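Local coordinates for ALBA-Domain Protein (Trypanosoma brucei, PDB 7DL8) that probably binds RNA through an Alba-type domain, at residues A[70-75]-A[85-89]; A[30-34]-A[98-102]. All coordinates share one frame; numbering follows the deposited sequence.

Contact 1: A[70-75]-A[85-89]; sequences ITTSRQ and VDKIE
R74 and D86 are paired in a non-hydrogen-bonded position of an antiparallel beta hairpin, and their side chains run alongside one another. The salt bridge rests on R74 NE, which donates to D86 OD1 at 2.7 Å; OD1 is met from its syn side by a donor tilted 22° out of the carboxylate plane, although the two flat groups are nearly coplanar. R74 reaches this position with CG anti to its backbone N (chi1 -168°) and a bend at chi3. T72 and I88 form the next pair on this face, and I70 CG2 packs against I88 CG1 at 4.0 Å.

On the other face, Q75 NE2 comes to 3.6 Å from K87 CD where the two side chains cross obliquely, and S73 OG lies 3.8 Å from K87 CB. Paired backbone bonds at T71-E89, S73-K87 and Q75-V85 set the register of the two strands.

T72 OG1 is hydrogen-bonded to E57 of the second subunit, and R74 and D86 pack on the same residue, so their face meets the neighbouring copy. Strand 65-76 is outermost in this chain's sheet; strand 39-45 flanks 84-94 on its other side, and I88 packs on I49 and V53 of helix 49-61.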
# COMPACT_ATOMS: atom_id res chain seq x y z
N ILE A 70 16.63 10.54 8.00
CA ILE A 70 15.78 9.39 7.72
C ILE A 70 16.56 8.14 8.11
O ILE A 70 17.68 7.93 7.63
CB ILE A 70 15.35 9.31 6.25
CG1 ILE A 70 14.68 10.62 5.81
CG2 ILE A 70 14.42 8.14 6.02
CD1 ILE A 70 14.24 10.62 4.36
N THR A 71 15.98 7.32 8.98
CA THR A 71 16.59 6.06 9.40
C THR A 71 15.58 4.93 9.26
O THR A 71 14.37 5.13 9.40
CB THR A 71 17.10 6.12 10.85
OG1 THR A 71 15.98 6.19 11.75
CG2 THR A 71 18.00 7.32 11.07
N THR A 72 16.10 3.74 8.99
CA THR A 72 15.30 2.52 8.95
C THR A 72 15.80 1.56 10.03
O THR A 72 16.98 1.56 10.38
CB THR A 72 15.37 1.84 7.58
OG1 THR A 72 16.72 1.47 7.29
CG2 THR A 72 14.86 2.78 6.50
N SER A 73 14.88 0.75 10.55
CA SER A 73 15.20 -0.20 11.61
C SER A 73 14.27 -1.39 11.50
O SER A 73 13.33 -1.41 10.70
CB SER A 73 15.11 0.46 12.99
OG SER A 73 13.76 0.56 13.42
N ARG A 74 14.54 -2.41 12.33
CA ARG A 74 13.75 -3.63 12.34
C ARG A 74 13.43 -4.02 13.78
O ARG A 74 14.34 -4.15 14.61
CB ARG A 74 14.51 -4.77 11.65
CG ARG A 74 13.66 -6.00 11.36
CD ARG A 74 14.37 -6.93 10.39
NE ARG A 74 13.67 -7.00 9.11
CZ ARG A 74 13.92 -7.90 8.17
NH1 ARG A 74 14.86 -8.82 8.36
NH2 ARG A 74 13.24 -7.88 7.04
N GLN A 75 12.14 -4.19 14.07
CA GLN A 75 11.65 -4.62 15.37
C GLN A 75 10.81 -5.89 15.20
O GLN A 75 10.48 -6.30 14.09
CB GLN A 75 10.83 -3.52 16.05
CG GLN A 75 9.70 -2.97 15.20
CD GLN A 75 8.96 -1.83 15.89
OE1 GLN A 75 7.81 -1.98 16.30
NE2 GLN A 75 9.62 -0.69 16.02
N VAL A 85 9.26 -6.76 11.85
CA VAL A 85 8.54 -5.57 11.39
C VAL A 85 9.56 -4.48 11.12
O VAL A 85 10.33 -4.11 12.02
CB VAL A 85 7.49 -5.11 12.41
CG1 VAL A 85 6.77 -3.86 11.90
CG2 VAL A 85 6.49 -6.22 12.70
N ASP A 86 9.57 -3.96 9.90
CA ASP A 86 10.48 -2.89 9.52
C ASP A 86 9.83 -1.53 9.77
O ASP A 86 8.61 -1.39 9.72
CB ASP A 86 10.89 -3.03 8.06
CG ASP A 86 11.75 -4.25 7.81
OD1 ASP A 86 12.67 -4.50 8.62
OD2 ASP A 86 11.51 -4.96 6.82
N LYS A 87 10.67 -0.54 10.02
CA LYS A 87 10.22 0.78 10.45
C LYS A 87 11.05 1.87 9.80
O LYS A 87 12.28 1.74 9.68
CB LYS A 87 10.29 0.88 11.98
CG LYS A 87 10.23 2.29 12.54
CD LYS A 87 10.36 2.26 14.05
CE LYS A 87 10.33 3.66 14.65
NZ LYS A 87 10.74 3.65 16.08
N ILE A 88 10.39 2.94 9.39
CA ILE A 88 11.05 4.14 8.89
C ILE A 88 10.78 5.27 9.87
O ILE A 88 9.75 5.28 10.56
CB ILE A 88 10.58 4.51 7.46
CG1 ILE A 88 11.58 5.46 6.79
CG2 ILE A 88 9.19 5.14 7.49
CD1 ILE A 88 11.28 5.73 5.33
N GLU A 89 11.71 6.22 9.95
CA GLU A 89 11.58 7.37 10.84
C GLU A 89 12.19 8.59 10.15
O GLU A 89 13.39 8.63 9.90
CB GLU A 89 12.26 7.11 12.19
CG GLU A 89 12.09 8.25 13.18
CD GLU A 89 12.77 7.99 14.50
OE1 GLU A 89 14.01 8.14 14.57
OE2 GLU A 89 12.07 7.63 15.48

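Contact 2: A[30-34]-A[98-102]; sequences KHLLH and FDAKY
Y102 and F98, one turn apart on helix 98-123, both carry CG anti to the backbone N (chi1 -169° for Y102), which sends their rings across to the last turn of helix 22-34. There H34 swings its imidazole out to meet the tyrosine. The contact is a helix-helix packing of an Alba-type alpha/beta fold: it joins the C-terminal end of helix 22-34 to the start of the long helix after the last strand, and the two short segments cross at -127°.

The Y102 ring lies between K30 and H34. On the lysine side, K30 CB approaches Y102 CE1 at 3.7 Å, and the aliphatic chain continues past the ring before bending at chi3; its NZ then leaves the tyrosine to hydrogen-bond with Q62 and Q105. On the histidine side, Y102 CD2 sits over one face of the imidazole, toward its rim, and H34 CG is 3.4 Å from Y102 CE2. The two rings are oblique, their planes 53° apart.

F98 goes deeper. Its CZ touches L33 CB at 3.9 Å, while CE2 lies 4.1 Å from H34 CB, and M64 packs on the same phenylalanine. L33 in turn rests on V40 of strand 39-45, tying this patch to the sheet.

The backbone carbonyl of K30 accepts the helical bond from H34 N and also faces both aromatic rings: K30 O lies over one face of the Y102 ring, toward its rim, and it meets the ring edge of F98, in plane, 3.5 Å from CZ.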
# COMPACT_ATOMS: atom_id res chain seq x y z
N LYS A 30 2.29 19.91 11.38
CA LYS A 30 2.33 21.37 11.28
C LYS A 30 1.98 22.02 12.61
O LYS A 30 2.63 22.99 13.02
CB LYS A 30 1.37 21.84 10.18
CG LYS A 30 1.92 21.71 8.77
CD LYS A 30 1.04 22.43 7.76
CE LYS A 30 -0.19 21.61 7.40
NZ LYS A 30 -0.88 22.16 6.21
N HIS A 31 0.96 21.51 13.29
CA HIS A 31 0.55 22.08 14.57
C HIS A 31 1.63 21.91 15.63
O HIS A 31 1.85 22.81 16.44
CB HIS A 31 -0.77 21.45 15.03
CG HIS A 31 -1.13 21.76 16.45
ND1 HIS A 31 -1.59 23.00 16.84
CD2 HIS A 31 -1.09 21.00 17.56
CE1 HIS A 31 -1.83 22.98 18.14
NE2 HIS A 31 -1.53 21.78 18.60
N LEU A 32 2.30 20.76 15.63
CA LEU A 32 3.33 20.52 16.64
C LEU A 32 4.54 21.42 16.42
O LEU A 32 5.11 21.94 17.38
CB LEU A 32 3.76 19.05 16.62
CG LEU A 32 2.78 18.03 17.21
CD1 LEU A 32 3.25 16.61 16.95
CD2 LEU A 32 2.59 18.27 18.70
N LEU A 33 4.91 21.65 15.15
CA LEU A 33 6.03 22.55 14.88
C LEU A 33 5.67 23.99 15.24
O LEU A 33 6.50 24.72 15.80
CB LEU A 33 6.43 22.46 13.41
CG LEU A 33 7.08 21.16 12.94
CD1 LEU A 33 7.26 21.16 11.42
CD2 LEU A 33 8.42 20.95 13.63
N HIS A 34 4.43 24.39 14.97
CA HIS A 34 4.00 25.75 15.29
C HIS A 34 3.90 25.97 16.79
O HIS A 34 4.08 27.10 17.26
CB HIS A 34 2.67 26.04 14.61
CG HIS A 34 2.07 27.36 14.99
ND1 HIS A 34 2.64 28.57 14.65
CD2 HIS A 34 0.93 27.66 15.66
CE1 HIS A 34 1.89 29.55 15.11
NE2 HIS A 34 0.85 29.03 15.73
N PHE A 98 8.19 29.08 7.37
CA PHE A 98 7.12 28.20 7.85
C PHE A 98 6.02 29.00 8.54
O PHE A 98 4.83 28.81 8.25
CB PHE A 98 7.70 27.14 8.79
CG PHE A 98 6.65 26.32 9.49
CD1 PHE A 98 6.14 25.17 8.90
CD2 PHE A 98 6.17 26.68 10.74
CE1 PHE A 98 5.18 24.41 9.53
CE2 PHE A 98 5.20 25.92 11.38
CZ PHE A 98 4.71 24.78 10.77
N ASP A 99 6.40 29.87 9.47
CA ASP A 99 5.42 30.65 10.22
C ASP A 99 4.54 31.49 9.29
O ASP A 99 3.33 31.58 9.49
CB ASP A 99 6.12 31.54 11.24
CG ASP A 99 6.90 30.75 12.27
OD1 ASP A 99 6.38 29.72 12.74
OD2 ASP A 99 8.03 31.16 12.61
N ALA A 100 5.14 32.10 8.27
CA ALA A 100 4.36 32.93 7.35
C ALA A 100 3.40 32.10 6.51
O ALA A 100 2.30 32.57 6.19
CB ALA A 100 5.30 33.73 6.44
N LYS A 101 3.77 30.87 6.16
CA LYS A 101 2.87 30.04 5.36
C LYS A 101 1.86 29.29 6.23
O LYS A 101 0.76 29.00 5.76
CB LYS A 101 3.68 29.04 4.53
CG LYS A 101 4.70 29.67 3.60
CD LYS A 101 5.12 28.71 2.51
CE LYS A 101 6.56 28.95 2.08
NZ LYS A 101 7.53 28.51 3.13
N TYR A 102 2.22 28.98 7.48
CA TYR A 102 1.25 28.37 8.38
C TYR A 102 0.22 29.39 8.85
O TYR A 102 -0.95 29.03 9.06
CB TYR A 102 1.95 27.74 9.58
CG TYR A 102 1.03 26.87 10.41
CD1 TYR A 102 0.37 25.79 9.84
CD2 TYR A 102 0.81 27.15 11.75
CE1 TYR A 102 -0.49 25.00 10.59
CE2 TYR A 102 -0.04 26.36 12.51
CZ TYR A 102 -0.69 25.29 11.93
OH TYR A 102 -1.53 24.51 12.68

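In the fold
Contacts 1 and 2 lie on opposite sides of the chain's centre, about 27 Å apart between centres and about 13 Å between nearest atoms, so they do not touch. The chain connects them directly: strand 84-94, which supplies residues 85-89 to contact 1, leads into helix 98-123, whose first turn supplies residues 98-102 to contact 2. Strand 39-45 also links them, bordering 85-89 in the sheet and meeting L33 of contact 2. Their surroundings differ: contact 1 reaches the second subunit, whereas contact 2 is made within one chain and is touched by no other chain of the assembly.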